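Local coordinates for STIL N-terminal domain-containing protein (Trichoplax adhaerens, PDB 5OI9) that probably takes part in centriole assembly as a STIL relative, its N-terminal domain being the likely docking region for a CEP85-type partner, at residues 225-230 against 301-306; 257-262 against 273-278; 299-302 against 307-310. All coordinates share one frame; numbering follows the deposited sequence.

Contact 1: residues 225-230 against 301-306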
ATOM      1  N   GLN A 225      -2.904 -16.629   4.222  1.00 90.15           N
ATOM      2  CA  GLN A 225      -2.538 -15.385   3.566  1.00 88.69           C
ATOM      3  C   GLN A 225      -3.105 -14.196   4.332  1.00 84.25           C
ATOM      4  O   GLN A 225      -4.180 -14.276   4.933  1.00 84.84           O
ATOM      5  CB  GLN A 225      -3.046 -15.361   2.124  1.00 94.86           C
ATOM      6  CG  GLN A 225      -2.578 -16.535   1.287  1.00 91.98           C
ATOM      7  CD  GLN A 225      -1.074 -16.558   1.112  1.00 98.47           C
ATOM      8  OE1 GLN A 225      -0.465 -15.553   0.743  1.00 93.59           O
ATOM      9  NE2 GLN A 225      -0.466 -17.706   1.383  1.00102.21           N
ATOM     10  N   ASP A 226      -2.361 -13.090   4.308  1.00 76.54           N
ATOM     11  CA  ASP A 226      -2.792 -11.831   4.917  1.00 72.25           C
ATOM     12  C   ASP A 226      -3.052 -11.988   6.412  1.00 65.85           C
ATOM     13  O   ASP A 226      -3.990 -11.408   6.964  1.00 70.14           O
ATOM     14  CB  ASP A 226      -4.022 -11.266   4.205  1.00 77.57           C
ATOM     15  CG  ASP A 226      -3.720 -10.833   2.786  1.00 83.26           C
ATOM     16  OD1 ASP A 226      -2.527 -10.794   2.416  1.00 81.04           O
ATOM     17  OD2 ASP A 226      -4.676 -10.534   2.040  1.00 79.26           O
ATOM     18  N   THR A 227      -2.218 -12.785   7.076  1.00 63.37           N
ATOM     19  CA  THR A 227      -2.206 -12.880   8.531  1.00 54.82           C
ATOM     20  C   THR A 227      -0.964 -12.209   9.102  1.00 41.41           C
ATOM     21  O   THR A 227      -0.346 -12.706  10.045  1.00 45.63           O
ATOM     22  CB  THR A 227      -2.278 -14.331   8.998  1.00 67.16           C
ATOM     23  OG1 THR A 227      -1.323 -15.121   8.276  1.00 73.66           O
ATOM     24  CG2 THR A 227      -3.656 -14.882   8.776  1.00 73.95           C
ATOM     25  N   GLN A 228      -0.583 -11.074   8.528  1.00 31.87           N
ATOM     26  CA  GLN A 228       0.586 -10.354   8.998  1.00 28.61           C
ATOM     27  C   GLN A 228       0.244  -9.511  10.217  1.00 20.29           C
ATOM     28  O   GLN A 228      -0.841  -8.930  10.310  1.00 18.65           O
ATOM     29  CB  GLN A 228       1.149  -9.460   7.892  1.00 24.17           C
ATOM     30  CG  GLN A 228       1.674 -10.211   6.685  1.00 24.24           C
ATOM     31  CD  GLN A 228       0.591 -10.525   5.677  1.00 31.35           C
ATOM     32  OE1 GLN A 228      -0.369  -9.771   5.528  1.00 36.72           O
ATOM     33  NE2 GLN A 228       0.738 -11.646   4.978  1.00 37.34           N
ATOM     34  N   LYS A 229       1.174  -9.464  11.164  1.00 22.47           N
ATOM     35  CA  LYS A 229       1.134  -8.487  12.237  1.00 19.86           C
ATOM     36  C   LYS A 229       2.560  -8.044  12.518  1.00 15.60           C
ATOM     37  O   LYS A 229       3.526  -8.735  12.180  1.00 13.04           O
ATOM     38  CB  LYS A 229       0.459  -9.035  13.503  1.00 20.41           C
ATOM     39  CG  LYS A 229       1.141 -10.233  14.134  1.00 35.27           C
ATOM     40  CD  LYS A 229       0.420 -10.630  15.417  1.00 46.63           C
ATOM     41  CE  LYS A 229       1.233 -11.601  16.255  1.00 38.58           C
ATOM     42  NZ  LYS A 229       0.683 -11.718  17.636  1.00 42.52           N
ATOM     43  N   SER A 230       2.688  -6.863  13.115  1.00 14.45           N
ATOM     44  CA  SER A 230       4.004  -6.305  13.367  1.00 12.98           C
ATOM     45  C   SER A 230       3.960  -5.465  14.631  1.00 14.28           C
ATOM     46  O   SER A 230       2.890  -5.101  15.128  1.00 12.20           O
ATOM     47  CB  SER A 230       4.497  -5.461  12.185  1.00 14.10           C
ATOM     48  OG  SER A 230       3.863  -4.195  12.168  1.00 12.56           O
ATOM     49  N   TYR A 301       9.639 -13.220  12.145  1.00 13.19           N
ATOM     50  CA  TYR A 301       9.053 -14.523  12.455  1.00 15.63           C
ATOM     51  C   TYR A 301       8.370 -15.049  11.200  1.00 17.99           C
ATOM     52  O   TYR A 301       7.206 -14.752  10.929  1.00 20.96           O
ATOM     53  CB  TYR A 301       8.073 -14.412  13.616  1.00 14.70           C
ATOM     54  CG  TYR A 301       8.717 -14.003  14.917  1.00 16.34           C
ATOM     55  CD1 TYR A 301       9.239 -14.954  15.783  1.00 15.58           C
ATOM     56  CD2 TYR A 301       8.807 -12.663  15.280  1.00 14.04           C
ATOM     57  CE1 TYR A 301       9.831 -14.586  16.975  1.00 18.25           C
ATOM     58  CE2 TYR A 301       9.396 -12.286  16.468  1.00 13.61           C
ATOM     59  CZ  TYR A 301       9.909 -13.251  17.312  1.00 19.85           C
ATOM     60  OH  TYR A 301      10.499 -12.883  18.497  1.00 17.83           O
ATOM     61  N   THR A 302       9.099 -15.840  10.419  1.00 16.05           N
ATOM     62  CA  THR A 302       8.507 -16.404   9.216  1.00 21.24           C
ATOM     63  C   THR A 302       7.632 -17.606   9.563  1.00 25.08           C
ATOM     64  O   THR A 302       7.802 -18.262  10.596  1.00 21.85           O
ATOM     65  CB  THR A 302       9.583 -16.818   8.209  1.00 20.42           C
ATOM     66  OG1 THR A 302      10.312 -17.945   8.711  1.00 20.81           O
ATOM     67  CG2 THR A 302      10.543 -15.666   7.951  1.00 19.29           C
ATOM     68  N   GLN A 303       6.680 -17.887   8.676  1.00 22.32           N
ATOM     69  CA  GLN A 303       5.761 -19.002   8.856  1.00 27.35           C
ATOM     70  C   GLN A 303       6.385 -20.347   8.514  1.00 23.28           C
ATOM     71  O   GLN A 303       5.784 -21.383   8.820  1.00 29.63           O
ATOM     72  CB  GLN A 303       4.509 -18.798   7.997  1.00 30.92           C
ATOM     73  CG  GLN A 303       3.690 -17.571   8.352  1.00 35.10           C
ATOM     74  CD  GLN A 303       2.626 -17.265   7.315  1.00 42.70           C
ATOM     75  OE1 GLN A 303       2.830 -17.482   6.121  1.00 41.27           O
ATOM     76  NE2 GLN A 303       1.483 -16.763   7.767  1.00 49.32           N
ATOM     77  N   THR A 304       7.565 -20.361   7.899  1.00 18.43           N
ATOM     78  CA  THR A 304       8.174 -21.594   7.421  1.00 23.78           C
ATOM     79  C   THR A 304       9.365 -22.048   8.253  1.00 22.66           C
ATOM     80  O   THR A 304       9.967 -23.077   7.930  1.00 19.98           O
ATOM     81  CB  THR A 304       8.602 -21.436   5.955  1.00 31.61           C
ATOM     82  OG1 THR A 304       9.534 -20.352   5.836  1.00 31.21           O
ATOM     83  CG2 THR A 304       7.390 -21.151   5.074  1.00 29.12           C
ATOM     84  N   ARG A 305       9.728 -21.316   9.308  1.00 20.14           N
ATOM     85  CA  ARG A 305      10.884 -21.668  10.121  1.00 21.75           C
ATOM     86  C   ARG A 305      10.538 -21.574  11.601  1.00 17.87           C
ATOM     87  O   ARG A 305       9.749 -20.708  12.001  1.00 19.26           O
ATOM     88  CB  ARG A 305      12.081 -20.755   9.816  1.00 18.79           C
ATOM     89  CG  ARG A 305      12.393 -20.618   8.341  1.00 22.28           C
ATOM     90  CD  ARG A 305      13.795 -20.092   8.121  1.00 26.60           C
ATOM     91  NE  ARG A 305      14.795 -21.020   8.639  1.00 22.85           N
ATOM     92  CZ  ARG A 305      16.106 -20.833   8.547  1.00 24.76           C
ATOM     93  NH1 ARG A 305      16.585 -19.748   7.953  1.00 32.34           N
ATOM     94  NH2 ARG A 305      16.938 -21.732   9.048  1.00 27.77           N
ATOM     95  N   PRO A 306      11.116 -22.444  12.436  1.00 20.74           N
ATOM     96  CA  PRO A 306      10.747 -22.443  13.860  1.00 19.64           C
ATOM     97  C   PRO A 306      11.311 -21.263  14.631  1.00 17.89           C
ATOM     98  O   PRO A 306      10.695 -20.826  15.610  1.00 25.64           O
ATOM     99  CB  PRO A 306      11.316 -23.774  14.367  1.00 15.23           C
ATOM    100  CG  PRO A 306      12.468 -24.049  13.469  1.00 15.76           C
ATOM    101  CD  PRO A 306      12.090 -23.503  12.116  1.00 15.70           C
TER

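Contact 2: residues 257-262 against 273-278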
ATOM      1  N   VAL A 257      14.634   0.522  18.584  1.00  8.45           N
ATOM      2  CA  VAL A 257      15.774   0.161  17.751  1.00  9.36           C
ATOM      3  C   VAL A 257      15.370  -0.597  16.497  1.00 11.30           C
ATOM      4  O   VAL A 257      16.245  -1.011  15.731  1.00  8.58           O
ATOM      5  CB  VAL A 257      16.815  -0.653  18.545  1.00 14.16           C
ATOM      6  CG1 VAL A 257      17.467   0.212  19.615  1.00  8.73           C
ATOM      7  CG2 VAL A 257      16.159  -1.886  19.163  1.00  7.69           C
ATOM      8  N   GLY A 258      14.080  -0.800  16.265  1.00 12.74           N
ATOM      9  CA  GLY A 258      13.655  -1.528  15.084  1.00 13.46           C
ATOM     10  C   GLY A 258      12.240  -2.052  15.249  1.00 10.27           C
ATOM     11  O   GLY A 258      11.442  -1.502  16.005  1.00 11.93           O
ATOM     12  N   ILE A 259      11.958  -3.129  14.515  1.00  8.70           N
ATOM     13  CA  ILE A 259      10.613  -3.677  14.391  1.00 12.41           C
ATOM     14  C   ILE A 259      10.680  -5.197  14.422  1.00 10.16           C
ATOM     15  O   ILE A 259      11.736  -5.803  14.233  1.00 10.10           O
ATOM     16  CB  ILE A 259       9.917  -3.226  13.087  1.00  9.40           C
ATOM     17  CG1 ILE A 259      10.704  -3.729  11.874  1.00 10.04           C
ATOM     18  CG2 ILE A 259       9.765  -1.717  13.045  1.00  9.57           C
ATOM     19  CD1 ILE A 259      10.055  -3.406  10.533  1.00 10.32           C
ATOM     20  N   TRP A 260       9.525  -5.810  14.671  1.00 11.42           N
ATOM     21  CA  TRP A 260       9.340  -7.236  14.459  1.00 12.98           C
ATOM     22  C   TRP A 260       8.143  -7.443  13.541  1.00 12.46           C
ATOM     23  O   TRP A 260       7.195  -6.651  13.543  1.00 11.75           O
ATOM     24  CB  TRP A 260       9.153  -8.005  15.780  1.00  9.31           C
ATOM     25  CG  TRP A 260       7.952  -7.614  16.586  1.00 12.44           C
ATOM     26  CD1 TRP A 260       7.911  -6.718  17.617  1.00 13.27           C
ATOM     27  CD2 TRP A 260       6.620  -8.122  16.444  1.00 12.12           C
ATOM     28  NE1 TRP A 260       6.635  -6.632  18.120  1.00 12.19           N
ATOM     29  CE2 TRP A 260       5.823  -7.483  17.417  1.00 14.83           C
ATOM     30  CE3 TRP A 260       6.021  -9.050  15.586  1.00 12.67           C
ATOM     31  CZ2 TRP A 260       4.460  -7.740  17.553  1.00 13.41           C
ATOM     32  CZ3 TRP A 260       4.665  -9.301  15.720  1.00 16.57           C
ATOM     33  CH2 TRP A 260       3.901  -8.650  16.698  1.00 12.47           C
ATOM     34  N   VAL A 261       8.206  -8.498  12.730  1.00 11.28           N
ATOM     35  CA  VAL A 261       7.158  -8.816  11.769  1.00 10.31           C
ATOM     36  C   VAL A 261       6.857 -10.307  11.850  1.00 16.74           C
ATOM     37  O   VAL A 261       7.774 -11.131  11.945  1.00 16.20           O
ATOM     38  CB  VAL A 261       7.554  -8.411  10.331  1.00 12.29           C
ATOM     39  CG1 VAL A 261       6.517  -8.904   9.325  1.00 10.72           C
ATOM     40  CG2 VAL A 261       7.713  -6.899  10.228  1.00  8.46           C
ATOM     41  N   ASP A 262       5.571 -10.649  11.813  1.00 17.02           N
ATOM     42  CA  ASP A 262       5.106 -12.024  11.912  1.00 17.94           C
ATOM     43  C   ASP A 262       4.146 -12.320  10.766  1.00 25.38           C
ATOM     44  O   ASP A 262       3.468 -11.425  10.254  1.00 23.18           O
ATOM     45  CB  ASP A 262       4.414 -12.266  13.265  1.00 21.38           C
ATOM     46  CG  ASP A 262       3.902 -13.683  13.424  1.00 33.40           C
ATOM     47  OD1 ASP A 262       4.458 -14.598  12.782  1.00 38.69           O
ATOM     48  OD2 ASP A 262       2.933 -13.877  14.189  1.00 34.15           O
ATOM     49  N   TRP A 273       8.578  -4.609   3.925  1.00 10.07           N
ATOM     50  CA  TRP A 273       8.974  -3.276   3.485  1.00 12.31           C
ATOM     51  C   TRP A 273       8.021  -2.214   4.018  1.00  9.98           C
ATOM     52  O   TRP A 273       8.453  -1.121   4.405  1.00 11.70           O
ATOM     53  CB  TRP A 273       9.029  -3.239   1.960  1.00 10.96           C
ATOM     54  CG  TRP A 273       9.346  -1.900   1.366  1.00 13.48           C
ATOM     55  CD1 TRP A 273      10.584  -1.381   1.122  1.00 16.55           C
ATOM     56  CD2 TRP A 273       8.403  -0.920   0.912  1.00 12.81           C
ATOM     57  NE1 TRP A 273      10.471  -0.134   0.555  1.00 20.45           N
ATOM     58  CE2 TRP A 273       9.144   0.170   0.412  1.00 17.18           C
ATOM     59  CE3 TRP A 273       7.007  -0.858   0.881  1.00 15.51           C
ATOM     60  CZ2 TRP A 273       8.534   1.309  -0.113  1.00 18.87           C
ATOM     61  CZ3 TRP A 273       6.404   0.276   0.362  1.00 15.15           C
ATOM     62  CH2 TRP A 273       7.167   1.343  -0.126  1.00 15.05           C
ATOM     63  N   SER A 274       6.721  -2.525   4.062  1.00  9.88           N
ATOM     64  CA  SER A 274       5.743  -1.564   4.560  1.00  9.32           C
ATOM     65  C   SER A 274       5.978  -1.249   6.031  1.00 12.98           C
ATOM     66  O   SER A 274       5.853  -0.093   6.455  1.00 11.86           O
ATOM     67  CB  SER A 274       4.327  -2.098   4.345  1.00 11.01           C
ATOM     68  OG  SER A 274       4.065  -2.311   2.967  1.00 16.08           O
ATOM     69  N   ALA A 275       6.325  -2.266   6.827  1.00 11.28           N
ATOM     70  CA  ALA A 275       6.637  -2.026   8.231  1.00 10.09           C
ATOM     71  C   ALA A 275       7.904  -1.192   8.377  1.00 10.71           C
ATOM     72  O   ALA A 275       7.962  -0.285   9.217  1.00 13.38           O
ATOM     73  CB  ALA A 275       6.771  -3.356   8.970  1.00  7.29           C
ATOM     74  N   CYS A 276       8.923  -1.475   7.560  1.00 10.53           N
ATOM     75  CA  CYS A 276      10.151  -0.684   7.590  1.00 16.34           C
ATOM     76  C   CYS A 276       9.874   0.780   7.265  1.00 16.23           C
ATOM     77  O   CYS A 276      10.352   1.684   7.959  1.00 12.45           O
ATOM     78  CB  CYS A 276      11.174  -1.259   6.609  1.00 15.85           C
ATOM     79  SG  CYS A 276      11.762  -2.919   7.010  1.00 14.66           S
HETATM   80  N   MSE A 277       9.108   1.030   6.203  1.00 12.59           N
HETATM   81  CA  MSE A 277       8.757   2.389   5.801  1.00 10.73           C
HETATM   82  C   MSE A 277       7.998   3.111   6.899  1.00 13.90           C
HETATM   83  O   MSE A 277       8.282   4.266   7.220  1.00 15.81           O
HETATM   84  CB  MSE A 277       7.918   2.369   4.523  1.00 16.38           C
HETATM   85  CG  MSE A 277       8.689   1.901   3.312  1.00 14.57           C
HETATM   86 SE   MSE A 277      10.184   3.075   2.908  1.00 24.87          SE
HETATM   87  CE  MSE A 277       9.168   4.492   2.050  1.00 22.49           C
ATOM     88  N   ARG A 278       7.022   2.406   7.469  1.00 10.46           N
ATOM     89  CA  ARG A 278       6.228   2.971   8.553  1.00 11.37           C
ATOM     90  C   ARG A 278       7.106   3.359   9.738  1.00 16.76           C
ATOM     91  O   ARG A 278       6.916   4.424  10.337  1.00 14.76           O
ATOM     92  CB  ARG A 278       5.160   1.969   8.975  1.00 17.80           C
ATOM     93  CG  ARG A 278       4.277   2.450  10.092  1.00 22.07           C
ATOM     94  CD  ARG A 278       3.392   3.606   9.653  1.00 22.29           C
ATOM     95  NE  ARG A 278       2.602   4.081  10.780  1.00 23.93           N
ATOM     96  CZ  ARG A 278       1.475   3.511  11.186  1.00 23.88           C
ATOM     97  NH1 ARG A 278       1.001   2.450  10.546  1.00 19.82           N
ATOM     98  NH2 ARG A 278       0.820   4.001  12.229  1.00 29.33           N
TER

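Contact 3: residues 299-302 against 307-310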
ATOM      1  N   VAL A 299      13.290  -8.274  13.539  1.00 13.35           N
ATOM      2  CA  VAL A 299      13.106  -9.633  14.032  1.00 11.55           C
ATOM      3  C   VAL A 299      11.958 -10.229  13.233  1.00 11.95           C
ATOM      4  O   VAL A 299      10.800  -9.833  13.401  1.00 12.96           O
ATOM      5  CB  VAL A 299      12.828  -9.660  15.541  1.00 13.75           C
ATOM      6  CG1 VAL A 299      12.710 -11.090  16.033  1.00 13.02           C
ATOM      7  CG2 VAL A 299      13.931  -8.928  16.294  1.00 10.01           C
ATOM      8  N   LEU A 300      12.276 -11.166  12.344  1.00 11.98           N
ATOM      9  CA  LEU A 300      11.329 -11.668  11.354  1.00 13.36           C
ATOM     10  C   LEU A 300      10.899 -13.077  11.738  1.00 17.50           C
ATOM     11  O   LEU A 300      11.693 -14.021  11.651  1.00 18.86           O
ATOM     12  CB  LEU A 300      11.951 -11.644   9.959  1.00 10.92           C
ATOM     13  CG  LEU A 300      11.002 -11.891   8.787  1.00 17.44           C
ATOM     14  CD1 LEU A 300       9.888 -10.855   8.778  1.00 13.13           C
ATOM     15  CD2 LEU A 300      11.768 -11.869   7.474  1.00 14.79           C
ATOM     16  N   TYR A 301       9.639 -13.220  12.145  1.00 13.19           N
ATOM     17  CA  TYR A 301       9.053 -14.523  12.455  1.00 15.63           C
ATOM     18  C   TYR A 301       8.370 -15.049  11.200  1.00 17.99           C
ATOM     19  O   TYR A 301       7.206 -14.752  10.929  1.00 20.96           O
ATOM     20  CB  TYR A 301       8.073 -14.412  13.616  1.00 14.70           C
ATOM     21  CG  TYR A 301       8.717 -14.003  14.917  1.00 16.34           C
ATOM     22  CD1 TYR A 301       9.239 -14.954  15.783  1.00 15.58           C
ATOM     23  CD2 TYR A 301       8.807 -12.663  15.280  1.00 14.04           C
ATOM     24  CE1 TYR A 301       9.831 -14.586  16.975  1.00 18.25           C
ATOM     25  CE2 TYR A 301       9.396 -12.286  16.468  1.00 13.61           C
ATOM     26  CZ  TYR A 301       9.909 -13.251  17.312  1.00 19.85           C
ATOM     27  OH  TYR A 301      10.499 -12.883  18.497  1.00 17.83           O
ATOM     28  N   THR A 302       9.099 -15.840  10.419  1.00 16.05           N
ATOM     29  CA  THR A 302       8.507 -16.404   9.216  1.00 21.24           C
ATOM     30  C   THR A 302       7.632 -17.606   9.563  1.00 25.08           C
ATOM     31  O   THR A 302       7.802 -18.262  10.596  1.00 21.85           O
ATOM     32  CB  THR A 302       9.583 -16.818   8.209  1.00 20.42           C
ATOM     33  OG1 THR A 302      10.312 -17.945   8.711  1.00 20.81           O
ATOM     34  CG2 THR A 302      10.543 -15.666   7.951  1.00 19.29           C
ATOM     35  N   LYS A 307      12.459 -20.734  14.221  1.00 14.63           N
ATOM     36  CA  LYS A 307      13.086 -19.623  14.912  1.00 17.38           C
ATOM     37  C   LYS A 307      13.090 -18.375  14.036  1.00 17.63           C
ATOM     38  O   LYS A 307      13.118 -18.474  12.805  1.00 15.76           O
ATOM     39  CB  LYS A 307      14.526 -19.962  15.317  1.00 18.32           C
ATOM     40  CG  LYS A 307      14.625 -20.966  16.454  1.00 21.74           C
ATOM     41  CD  LYS A 307      16.015 -20.956  17.074  1.00 35.03           C
ATOM     42  CE  LYS A 307      16.052 -21.758  18.365  1.00 59.39           C
ATOM     43  NZ  LYS A 307      17.365 -21.637  19.062  1.00 61.95           N
ATOM     44  N   PRO A 308      13.063 -17.187  14.636  1.00 18.71           N
ATOM     45  CA  PRO A 308      13.022 -15.958  13.838  1.00 18.26           C
ATOM     46  C   PRO A 308      14.353 -15.676  13.161  1.00 15.64           C
ATOM     47  O   PRO A 308      15.415 -16.137  13.586  1.00 18.26           O
ATOM     48  CB  PRO A 308      12.692 -14.877  14.874  1.00 17.73           C
ATOM     49  CG  PRO A 308      13.250 -15.420  16.148  1.00 19.44           C
ATOM     50  CD  PRO A 308      13.010 -16.904  16.081  1.00 19.03           C
ATOM     51  N   GLU A 309      14.276 -14.903  12.085  1.00 14.08           N
ATOM     52  CA  GLU A 309      15.447 -14.398  11.387  1.00 16.13           C
ATOM     53  C   GLU A 309      15.733 -12.970  11.834  1.00 17.17           C
ATOM     54  O   GLU A 309      14.817 -12.192  12.115  1.00 16.94           O
ATOM     55  CB  GLU A 309      15.246 -14.425   9.870  1.00 15.87           C
ATOM     56  CG  GLU A 309      14.868 -15.775   9.287  1.00 19.67           C
ATOM     57  CD  GLU A 309      14.579 -15.688   7.797  1.00 24.99           C
ATOM     58  OE1 GLU A 309      14.542 -14.555   7.266  1.00 15.92           O
ATOM     59  OE2 GLU A 309      14.391 -16.747   7.159  1.00 29.36           O
ATOM     60  N   PHE A 310      17.015 -12.628  11.890  1.00 13.69           N
ATOM     61  CA  PHE A 310      17.459 -11.304  12.305  1.00 15.24           C
ATOM     62  C   PHE A 310      18.110 -10.593  11.128  1.00 16.33           C
ATOM     63  O   PHE A 310      18.972 -11.165  10.451  1.00 14.47           O
ATOM     64  CB  PHE A 310      18.431 -11.397  13.483  1.00 14.64           C
ATOM     65  CG  PHE A 310      17.795 -11.890  14.754  1.00 18.96           C
ATOM     66  CD1 PHE A 310      17.554 -13.240  14.947  1.00 17.50           C
ATOM     67  CD2 PHE A 310      17.439 -11.001  15.758  1.00 16.83           C
ATOM     68  CE1 PHE A 310      16.968 -13.695  16.112  1.00 14.81           C
ATOM     69  CE2 PHE A 310      16.855 -11.453  16.927  1.00 16.72           C
ATOM     70  CZ  PHE A 310      16.619 -12.802  17.102  1.00 16.12           C
TER

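Contact 1: residues 225-230 against 301-306
Q303 reaches across to T227 with its whole length, and the meeting comes down to a single pair of polar atoms. Its CB is still 6.9 Å from T227 OG1; CG lies beside the backbone N (chi1 -63°), and from there the chain extends toward T227. CG itself stands 5.6 Å from T227 OG1. At CD, where the amide begins, the gap to T227 OG1 has narrowed to 4.6 Å. From here the two amide atoms part ways: Q303 OE1 remains 5.2 Å from T227 OG1, whereas Q303 NE2 closes to 3.3 Å. The two side chains cross at about a right angle, and with the backbones 10.1 Å apart between the CA atoms of T227 and Q303, the long glutamine does nearly all of the spanning. This is a small contact beside the ends of inner strands of the mixed sheet of the STIL N-terminal domain. The loop 225-228 leads into strand 229-235, while 303-306 forms part of the turn that leaves strand 296-302. Strand 256-264 runs between these two strands and pairs with both, so Q303 and T227 reach towards each other across the end of that middle strand. The carbonyl of F224 supplies the firmer polar partner: it accepts a hydrogen bond from the T227 hydroxyl and a weak one from Q303 NE2, drawing both tips to the same oxygen. On T227, OG1 sits between the backbone N and the carbonyl carbon (chi1 48°), which turns it to the Q303 side. Q303 is buried and T227 partly exposed, and the backbone of Q303 is itself hydrogen-bonded to V264, fixing the root from which the glutamine extends.

Contact 2: residues 257-262 against 273-278
I259 is the first residue along 257-262 to touch the helix, and it does so with the far end of its side chain. CG1 lies between the backbone N and the carbonyl carbon (chi1 62°), and the chain then runs on extended, carrying the terminal methyl to the helix surface. There I259 CD1 rests 3.6 Å from A275 CB and 3.7 Å from C276 N, the backbone nitrogen of the next helix residue. The same methyl lies 3.9 Å from C276 SG, so one carbon fills the angle between two successive helix residues. W260 then points to the other face of the sheet, where its indole packs on L211 and L215 of helix 210-216 and gives its N-H to the carbonyl of V244. V261 returns to the helix: V261 CG2 reaches the same alanine methyl, 3.9 Å from A275 CB. That methyl is thus shared by I259 and V261, and its small size is consistent with the close approach, 8.9 Å between the axes of the segments 257-262 and 273-278. L298 of strand 296-302 continues this apolar layer beside both residues. The two segments run nearly antiparallel, at 152°, as expected where a helix returns over the sheet between two parallel neighbouring strands: 256-264, 270-281 and 296-302 form a beta-alpha-beta crossover.

Contact 3: residues 299-302 against 307-310
Y301 lays its ring beneath P308, and this is the closely packed part of the contact. P308 CB stands over one face of the Y301 ring, 3.8 Å from its centroid and 24° off the normal, a CH-pi contact offset toward the rim. P308 CG adds to it, 3.6 Å from Y301 CE1. V299 extends the same apolar patch with its two branches: CG1 lies 4.0 Å from P308 CB, and CG2 meets the F310 ring obliquely, 3.9 Å from F310 CE2. With an alanine in place of Y301 the ring is gone, and a gap would probably open beside P308, whose CB and CG would lose the aromatic face they rest on. Between the side chains runs the frame of a beta hairpin, strands 296-302 and 309-314, adjacent in the mixed sheet and joined by a short connection. L300 and E309 form its antiparallel hydrogen-bonded pair: L300 N donates to E309 O at 2.7 Å, almost straight at 172°, and E309 N returns a bond to L300 O at 2.8 Å. V299 and F310 make the next, non-hydrogen-bonded, pair. The loose, solvent side lies at K307 and at the carboxylate end of E309. E309 is partly exposed, and its extended chain (chi2 175°) carries the carboxylate alongside L300 and past the T302 methyl; T302 CG2 lies 4.0 Å from E309 CD, the two side chains crossing at about a right angle. These are van der Waals touches on the carboxylate; E309 OE1 accepts a hydrogen bond from W311 NE1, and E309 OE2 has a long, weak ion pair with R305. K307, just before P308, is exposed, and its side chain sets off away from 299-302.

From the N terminus, the chain opens contact 1 at 225-230, a loop running into the start of strand 229-235. It then passes through strand 241-245 to 257-262, where contact 2 begins and soon closes at 273-278, its short loop lying wholly within the long one of contact 1. Contact 3 opens at 299-302 on strand 296-302 just before contact 1 closes at 301-306, so they overlap at Y301 and T302, and contact 3 then closes at 307-310. Strand 256-264, used by contact 2, lies between strands 229-235 and 296-302, the two that contact 1 joins at their ends, its V261 bonded to V299 and Y301 and its D262 to K229; contact 3 adds the next strand, 309-314.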